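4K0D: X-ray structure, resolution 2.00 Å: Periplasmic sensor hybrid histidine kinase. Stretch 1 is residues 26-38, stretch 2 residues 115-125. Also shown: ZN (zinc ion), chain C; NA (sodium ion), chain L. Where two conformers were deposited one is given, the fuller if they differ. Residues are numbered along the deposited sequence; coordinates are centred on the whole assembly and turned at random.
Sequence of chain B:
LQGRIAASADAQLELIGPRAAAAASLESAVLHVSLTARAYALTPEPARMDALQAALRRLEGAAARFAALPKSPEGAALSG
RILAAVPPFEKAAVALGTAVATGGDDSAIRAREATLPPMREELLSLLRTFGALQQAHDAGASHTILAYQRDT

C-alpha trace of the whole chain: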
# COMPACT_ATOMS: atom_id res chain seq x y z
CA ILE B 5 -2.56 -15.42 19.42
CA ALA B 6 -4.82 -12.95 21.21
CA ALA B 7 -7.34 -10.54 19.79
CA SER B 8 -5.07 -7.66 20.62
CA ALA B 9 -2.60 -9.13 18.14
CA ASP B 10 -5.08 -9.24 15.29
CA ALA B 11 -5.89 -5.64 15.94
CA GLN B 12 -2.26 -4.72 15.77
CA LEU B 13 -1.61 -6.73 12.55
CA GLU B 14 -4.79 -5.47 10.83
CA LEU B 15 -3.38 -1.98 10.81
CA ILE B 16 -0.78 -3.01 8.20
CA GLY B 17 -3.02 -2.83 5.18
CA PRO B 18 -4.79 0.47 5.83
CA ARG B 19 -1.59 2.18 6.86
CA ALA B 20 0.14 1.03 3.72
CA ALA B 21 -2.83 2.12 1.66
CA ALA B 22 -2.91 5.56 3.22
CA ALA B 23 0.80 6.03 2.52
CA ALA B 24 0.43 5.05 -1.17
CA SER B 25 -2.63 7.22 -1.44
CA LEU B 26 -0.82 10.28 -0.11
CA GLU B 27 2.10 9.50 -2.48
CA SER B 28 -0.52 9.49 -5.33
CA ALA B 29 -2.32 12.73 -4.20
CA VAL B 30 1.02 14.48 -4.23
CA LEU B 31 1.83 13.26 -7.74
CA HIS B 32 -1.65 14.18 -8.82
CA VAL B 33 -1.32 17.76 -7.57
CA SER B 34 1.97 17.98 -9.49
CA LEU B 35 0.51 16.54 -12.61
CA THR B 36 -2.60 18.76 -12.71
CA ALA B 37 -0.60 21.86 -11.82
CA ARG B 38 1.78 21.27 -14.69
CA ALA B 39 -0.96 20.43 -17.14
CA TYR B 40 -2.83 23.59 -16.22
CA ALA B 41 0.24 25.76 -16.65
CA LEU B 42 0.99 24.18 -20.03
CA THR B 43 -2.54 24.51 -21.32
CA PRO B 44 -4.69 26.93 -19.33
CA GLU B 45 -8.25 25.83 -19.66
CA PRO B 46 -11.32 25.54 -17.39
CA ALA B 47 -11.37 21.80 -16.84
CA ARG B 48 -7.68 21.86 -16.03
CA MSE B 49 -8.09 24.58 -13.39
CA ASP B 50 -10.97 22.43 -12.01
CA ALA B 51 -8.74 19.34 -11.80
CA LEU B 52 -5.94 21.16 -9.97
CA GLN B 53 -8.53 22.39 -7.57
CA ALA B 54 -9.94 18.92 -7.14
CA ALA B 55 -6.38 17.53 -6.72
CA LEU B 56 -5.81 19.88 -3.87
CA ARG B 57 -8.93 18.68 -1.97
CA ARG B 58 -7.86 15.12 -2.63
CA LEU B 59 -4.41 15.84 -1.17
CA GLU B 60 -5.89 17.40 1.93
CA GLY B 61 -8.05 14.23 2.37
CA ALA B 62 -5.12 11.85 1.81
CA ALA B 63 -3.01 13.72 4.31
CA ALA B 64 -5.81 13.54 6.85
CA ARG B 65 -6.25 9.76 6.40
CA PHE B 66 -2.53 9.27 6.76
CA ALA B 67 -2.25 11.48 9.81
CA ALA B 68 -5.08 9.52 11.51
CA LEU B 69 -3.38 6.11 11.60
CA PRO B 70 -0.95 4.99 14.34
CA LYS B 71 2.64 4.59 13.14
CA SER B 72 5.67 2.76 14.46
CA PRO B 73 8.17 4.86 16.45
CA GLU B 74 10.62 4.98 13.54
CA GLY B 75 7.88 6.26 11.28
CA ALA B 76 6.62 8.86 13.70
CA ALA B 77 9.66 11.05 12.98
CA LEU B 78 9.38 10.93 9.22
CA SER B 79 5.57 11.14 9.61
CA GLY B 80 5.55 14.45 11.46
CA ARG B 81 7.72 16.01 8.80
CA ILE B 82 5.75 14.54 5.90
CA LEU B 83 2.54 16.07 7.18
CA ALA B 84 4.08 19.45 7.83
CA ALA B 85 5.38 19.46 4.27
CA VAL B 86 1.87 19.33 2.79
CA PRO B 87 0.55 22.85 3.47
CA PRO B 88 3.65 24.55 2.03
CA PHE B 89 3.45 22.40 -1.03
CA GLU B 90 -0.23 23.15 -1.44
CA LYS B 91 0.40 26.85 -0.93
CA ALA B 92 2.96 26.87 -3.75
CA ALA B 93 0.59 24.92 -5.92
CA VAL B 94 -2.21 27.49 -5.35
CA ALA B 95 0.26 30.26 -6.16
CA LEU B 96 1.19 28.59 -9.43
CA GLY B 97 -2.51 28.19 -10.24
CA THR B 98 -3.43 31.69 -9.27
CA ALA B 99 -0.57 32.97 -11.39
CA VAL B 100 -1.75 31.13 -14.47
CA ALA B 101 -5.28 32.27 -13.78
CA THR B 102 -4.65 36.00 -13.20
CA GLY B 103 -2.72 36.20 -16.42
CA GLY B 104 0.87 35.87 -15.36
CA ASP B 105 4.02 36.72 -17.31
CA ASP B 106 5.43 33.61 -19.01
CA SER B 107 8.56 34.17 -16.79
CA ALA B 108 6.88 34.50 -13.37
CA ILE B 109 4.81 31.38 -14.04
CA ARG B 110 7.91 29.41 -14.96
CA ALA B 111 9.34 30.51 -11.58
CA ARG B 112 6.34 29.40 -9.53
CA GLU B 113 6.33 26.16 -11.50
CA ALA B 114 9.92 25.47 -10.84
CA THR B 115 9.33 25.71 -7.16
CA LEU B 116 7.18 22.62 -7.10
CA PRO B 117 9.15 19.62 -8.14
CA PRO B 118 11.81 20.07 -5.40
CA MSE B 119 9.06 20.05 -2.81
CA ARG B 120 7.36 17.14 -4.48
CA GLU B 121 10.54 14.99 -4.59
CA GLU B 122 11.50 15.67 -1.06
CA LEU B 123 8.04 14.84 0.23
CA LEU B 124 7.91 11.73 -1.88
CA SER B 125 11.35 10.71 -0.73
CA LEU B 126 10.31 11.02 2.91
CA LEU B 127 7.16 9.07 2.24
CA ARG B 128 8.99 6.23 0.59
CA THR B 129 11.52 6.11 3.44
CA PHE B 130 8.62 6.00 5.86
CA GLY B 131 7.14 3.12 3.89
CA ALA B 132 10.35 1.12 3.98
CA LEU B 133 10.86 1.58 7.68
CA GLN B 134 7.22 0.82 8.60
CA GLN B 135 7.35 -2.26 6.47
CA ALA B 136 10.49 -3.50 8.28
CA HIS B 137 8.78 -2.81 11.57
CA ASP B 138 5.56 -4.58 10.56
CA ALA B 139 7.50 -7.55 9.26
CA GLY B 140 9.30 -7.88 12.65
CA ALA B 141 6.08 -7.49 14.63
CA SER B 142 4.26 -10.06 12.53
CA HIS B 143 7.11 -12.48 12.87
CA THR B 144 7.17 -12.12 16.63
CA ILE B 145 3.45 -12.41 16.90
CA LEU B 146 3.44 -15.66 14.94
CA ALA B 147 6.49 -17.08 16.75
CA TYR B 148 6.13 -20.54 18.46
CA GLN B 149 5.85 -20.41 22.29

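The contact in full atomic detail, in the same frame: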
# COMPACT_ATOMS: atom_id res chain seq x y z
N LEU B 26 -1.36 8.95 -0.29
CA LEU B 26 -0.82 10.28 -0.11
C LEU B 26 0.26 10.51 -1.19
O LEU B 26 0.27 11.53 -1.87
CB LEU B 26 -0.24 10.44 1.29
CG LEU B 26 0.52 11.75 1.61
CD1 LEU B 26 -0.34 13.08 1.36
CD2 LEU B 26 0.93 11.72 3.09
N GLU B 27 1.16 9.54 -1.34
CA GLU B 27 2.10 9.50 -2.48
C GLU B 27 1.38 9.90 -3.79
O GLU B 27 1.81 10.81 -4.49
CB GLU B 27 2.80 8.12 -2.59
CG GLU B 27 4.01 7.92 -1.61
CD GLU B 27 4.46 6.45 -1.34
OE1 GLU B 27 4.04 5.51 -2.06
OE2 GLU B 27 5.25 6.23 -0.38
N SER B 28 0.30 9.21 -4.11
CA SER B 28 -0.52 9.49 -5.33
C SER B 28 -1.16 10.93 -5.36
O SER B 28 -1.11 11.65 -6.40
CB SER B 28 -1.56 8.40 -5.46
OG SER B 28 -2.03 8.23 -6.77
N ALA B 29 -1.66 11.40 -4.23
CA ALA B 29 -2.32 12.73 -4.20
C ALA B 29 -1.25 13.79 -4.50
O ALA B 29 -1.49 14.84 -5.08
CB ALA B 29 -2.97 12.96 -2.80
N VAL B 30 -0.03 13.53 -4.06
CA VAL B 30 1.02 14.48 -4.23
C VAL B 30 1.41 14.50 -5.70
O VAL B 30 1.50 15.59 -6.30
CB VAL B 30 2.25 14.15 -3.32
CG1 VAL B 30 3.48 14.92 -3.75
CG2 VAL B 30 1.91 14.48 -1.93
N LEU B 31 1.57 13.32 -6.30
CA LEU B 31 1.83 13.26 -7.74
C LEU B 31 0.74 13.98 -8.48
O LEU B 31 1.01 14.71 -9.41
CB LEU B 31 1.84 11.83 -8.25
CG LEU B 31 3.15 11.12 -7.92
CD1 LEU B 31 3.09 9.63 -8.13
CD2 LEU B 31 4.28 11.71 -8.77
N HIS B 32 -0.49 13.75 -8.06
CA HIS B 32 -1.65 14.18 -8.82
C HIS B 32 -1.70 15.72 -8.75
O HIS B 32 -2.01 16.36 -9.74
CB HIS B 32 -2.96 13.51 -8.38
CG HIS B 32 -4.14 13.86 -9.26
ND1 HIS B 32 -4.36 13.28 -10.48
CD2 HIS B 32 -5.13 14.77 -9.09
CE1 HIS B 32 -5.42 13.82 -11.06
NE2 HIS B 32 -5.92 14.72 -10.24
N VAL B 33 -1.36 16.31 -7.62
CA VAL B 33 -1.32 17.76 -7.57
C VAL B 33 -0.22 18.27 -8.53
O VAL B 33 -0.39 19.26 -9.18
CB VAL B 33 -1.05 18.31 -6.16
CG1 VAL B 33 -0.61 19.74 -6.25
CG2 VAL B 33 -2.34 18.16 -5.18
N SER B 34 0.93 17.59 -8.58
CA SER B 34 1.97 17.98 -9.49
C SER B 34 1.55 17.85 -10.91
O SER B 34 1.88 18.71 -11.71
CB SER B 34 3.22 17.14 -9.28
OG SER B 34 3.96 17.75 -8.26
N LEU B 35 0.86 16.77 -11.24
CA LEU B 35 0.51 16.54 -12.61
C LEU B 35 -0.54 17.53 -13.10
O LEU B 35 -0.42 18.00 -14.20
CB LEU B 35 0.04 15.13 -12.84
CG LEU B 35 -0.55 14.80 -14.19
CD1 LEU B 35 -0.37 13.35 -14.58
CD2 LEU B 35 -2.01 15.08 -14.11
N THR B 36 -1.54 17.84 -12.29
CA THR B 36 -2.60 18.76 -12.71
C THR B 36 -2.04 20.18 -12.71
O THR B 36 -2.45 21.01 -13.49
CB THR B 36 -3.85 18.70 -11.79
OG1 THR B 36 -3.46 18.87 -10.42
CG2 THR B 36 -4.55 17.37 -11.94
N ALA B 37 -1.08 20.48 -11.84
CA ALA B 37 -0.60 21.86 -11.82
C ALA B 37 0.17 22.13 -13.11
O ALA B 37 0.04 23.19 -13.73
CB ALA B 37 0.29 22.12 -10.65
N ARG B 38 0.97 21.15 -13.51
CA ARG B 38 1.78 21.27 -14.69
C ARG B 38 0.85 21.33 -15.90
O ARG B 38 1.12 22.07 -16.83
CB ARG B 38 2.71 20.06 -14.77
CG ARG B 38 3.29 19.73 -16.14
N THR B 115 9.23 25.82 -8.58
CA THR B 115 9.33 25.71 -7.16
C THR B 115 8.57 24.50 -6.61
O THR B 115 8.49 24.28 -5.44
CB THR B 115 8.97 27.03 -6.42
OG1 THR B 115 7.71 26.96 -5.84
CG2 THR B 115 8.93 28.18 -7.27
N LEU B 116 8.05 23.68 -7.49
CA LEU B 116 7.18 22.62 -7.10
C LEU B 116 7.87 21.32 -7.03
O LEU B 116 7.85 20.68 -6.02
CB LEU B 116 6.01 22.50 -8.05
CG LEU B 116 4.90 23.51 -7.99
CD1 LEU B 116 3.69 22.83 -8.48
CD2 LEU B 116 4.66 24.06 -6.63
N PRO B 117 8.46 20.91 -8.11
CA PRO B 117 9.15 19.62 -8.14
C PRO B 117 10.13 19.35 -6.98
O PRO B 117 10.21 18.19 -6.57
CB PRO B 117 9.89 19.66 -9.46
CG PRO B 117 9.01 20.52 -10.33
CD PRO B 117 8.57 21.62 -9.39
N PRO B 118 10.88 20.36 -6.50
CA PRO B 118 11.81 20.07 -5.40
C PRO B 118 11.02 19.64 -4.19
O PRO B 118 11.44 18.75 -3.48
CB PRO B 118 12.46 21.43 -5.09
CG PRO B 118 12.21 22.30 -6.23
CD PRO B 118 11.05 21.73 -7.04
N MSE B 119 9.88 20.31 -3.97
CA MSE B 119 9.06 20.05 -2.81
C MSE B 119 8.38 18.73 -2.97
O MSE B 119 8.30 17.96 -2.02
CB MSE B 119 8.02 21.14 -2.64
CG MSE B 119 8.66 22.50 -2.53
SE MSE B 119 7.31 23.94 -2.55
CE MSE B 119 6.83 24.13 -0.69
N ARG B 120 7.95 18.44 -4.19
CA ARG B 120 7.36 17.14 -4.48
C ARG B 120 8.38 16.03 -4.14
O ARG B 120 8.07 15.11 -3.39
CB ARG B 120 7.07 17.08 -5.95
CG ARG B 120 6.55 15.77 -6.42
CD ARG B 120 6.44 15.86 -7.95
NE ARG B 120 7.64 15.42 -8.65
CZ ARG B 120 8.14 15.97 -9.77
NH1 ARG B 120 7.57 17.00 -10.35
NH2 ARG B 120 9.21 15.46 -10.32
N GLU B 121 9.60 16.12 -4.68
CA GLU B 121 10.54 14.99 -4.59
C GLU B 121 10.97 14.75 -3.18
O GLU B 121 11.21 13.65 -2.77
CB GLU B 121 11.76 15.27 -5.45
CG GLU B 121 11.45 15.15 -6.90
CD GLU B 121 11.01 13.75 -7.25
OE1 GLU B 121 11.75 12.80 -6.95
OE2 GLU B 121 9.92 13.60 -7.83
N GLU B 122 11.09 15.81 -2.41
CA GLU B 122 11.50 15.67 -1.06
C GLU B 122 10.38 14.96 -0.28
O GLU B 122 10.60 13.97 0.45
CB GLU B 122 11.79 17.05 -0.51
CG GLU B 122 12.22 17.08 0.91
CD GLU B 122 12.91 18.39 1.27
OE1 GLU B 122 13.23 19.18 0.34
OE2 GLU B 122 13.11 18.61 2.48
N LEU B 123 9.17 15.44 -0.46
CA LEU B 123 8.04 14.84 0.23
C LEU B 123 7.92 13.39 -0.19
O LEU B 123 7.67 12.51 0.64
CB LEU B 123 6.79 15.61 -0.15
CG LEU B 123 5.53 15.29 0.60
CD1 LEU B 123 5.73 14.97 2.06
CD2 LEU B 123 4.63 16.53 0.44
N LEU B 124 8.09 13.10 -1.47
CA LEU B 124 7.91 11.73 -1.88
C LEU B 124 9.03 10.86 -1.33
O LEU B 124 8.83 9.70 -1.03
CB LEU B 124 7.90 11.60 -3.36
CG LEU B 124 6.68 12.24 -4.01
CD1 LEU B 124 6.85 12.21 -5.53
CD2 LEU B 124 5.41 11.48 -3.52
N SER B 125 10.21 11.45 -1.22
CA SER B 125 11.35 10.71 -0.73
C SER B 125 11.07 10.31 0.73
O SER B 125 11.25 9.14 1.11
CB SER B 125 12.62 11.53 -0.83
OG SER B 125 13.64 10.97 -0.00
ZN ZN C . -3.34 11.70 -11.27
NA NA L . 11.07 10.85 -8.26

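Two helical segments of one chain lie side by side and run in nearly opposite directions. The angle between their N-to-C directions is 172°, and their axes come within 10.3 Å. Stretch 1 is helical throughout, and most of stretch 2 is helical. The antiparallel register pairs Glu27 with Leu124, Val30 with Arg120 and Ser34 with Leu116. Glu27 CA is 6.3 Å from Leu124 CA, Val30 CA is 6.9 Å from Arg120 CA, and Ser34 CA is 7.4 Å from Leu116 CA, so the paired backbones lie slightly farther apart toward the Leu116 end. The contact repeats at steps of three or four residues, which keeps one face of each helix turned to the other.

Leu124 is the main bump. Its CA-to-CB bond points sideways, but the m, t rotamer brings its end closer to stretch 1. There it fits among Glu27, Val30 and Leu31. Leu124 CD2 lies 3.8 Å from the backbone atom Glu27 O and 4.0 Å from Val30 CG1. Leu124 CD1 points along a different line and lies 4.2 Å from Leu31 CD2. No residue in the contact has more area covered by the opposite stretch.

Val30 is the answering bump. It points toward stretch 2 and meets three residues there. Besides Leu124, Val30 touches two others: Val30 CG2 is 4.1 Å from Leu123 CD2, and Val30 CG1 is 4.2 Å from Arg120 CG. The beta-branched side chain thus spreads across Arg120, Leu123 and Leu124. These are van der Waals contacts between carbons, and they keep water from the apolar surfaces.

Ser34 is small, and the long Arg120 side chain passes close to it. Ser34 OG is 3.1 Å from Arg120 CD, a tight approach to a methylene carbon. The hydroxyl also sits at the edge of the guanidinium, near its plane, yet no hydrogen bond joins the two residues. The charge of Arg120 is met within its own helix. Arg120 NE forms a salt bridge with Glu121 OE2 at 3.0 Å, and Arg120 NH2 donates a second hydrogen bond to Glu121 OE2 at 3.2 Å. Glu121 OE1 binds the sodium ion at 2.4 Å.

At the far end, Ala37 and Leu116 point toward each other's stretch. Ala37 CB is 4.1 Å from Leu116 CD1, so a short methyl meets a longer branched side chain.

No hydrogen bond crosses between the stretches. Their contact buries 410 Å² and rests on shape and apolar packing, while backbone hydrogen bonds hold each helix internally. His32 lies out of reach of stretch 2; His32 ND1 binds the zinc ion at 2.0 Å, with other ligands elsewhere in the structure.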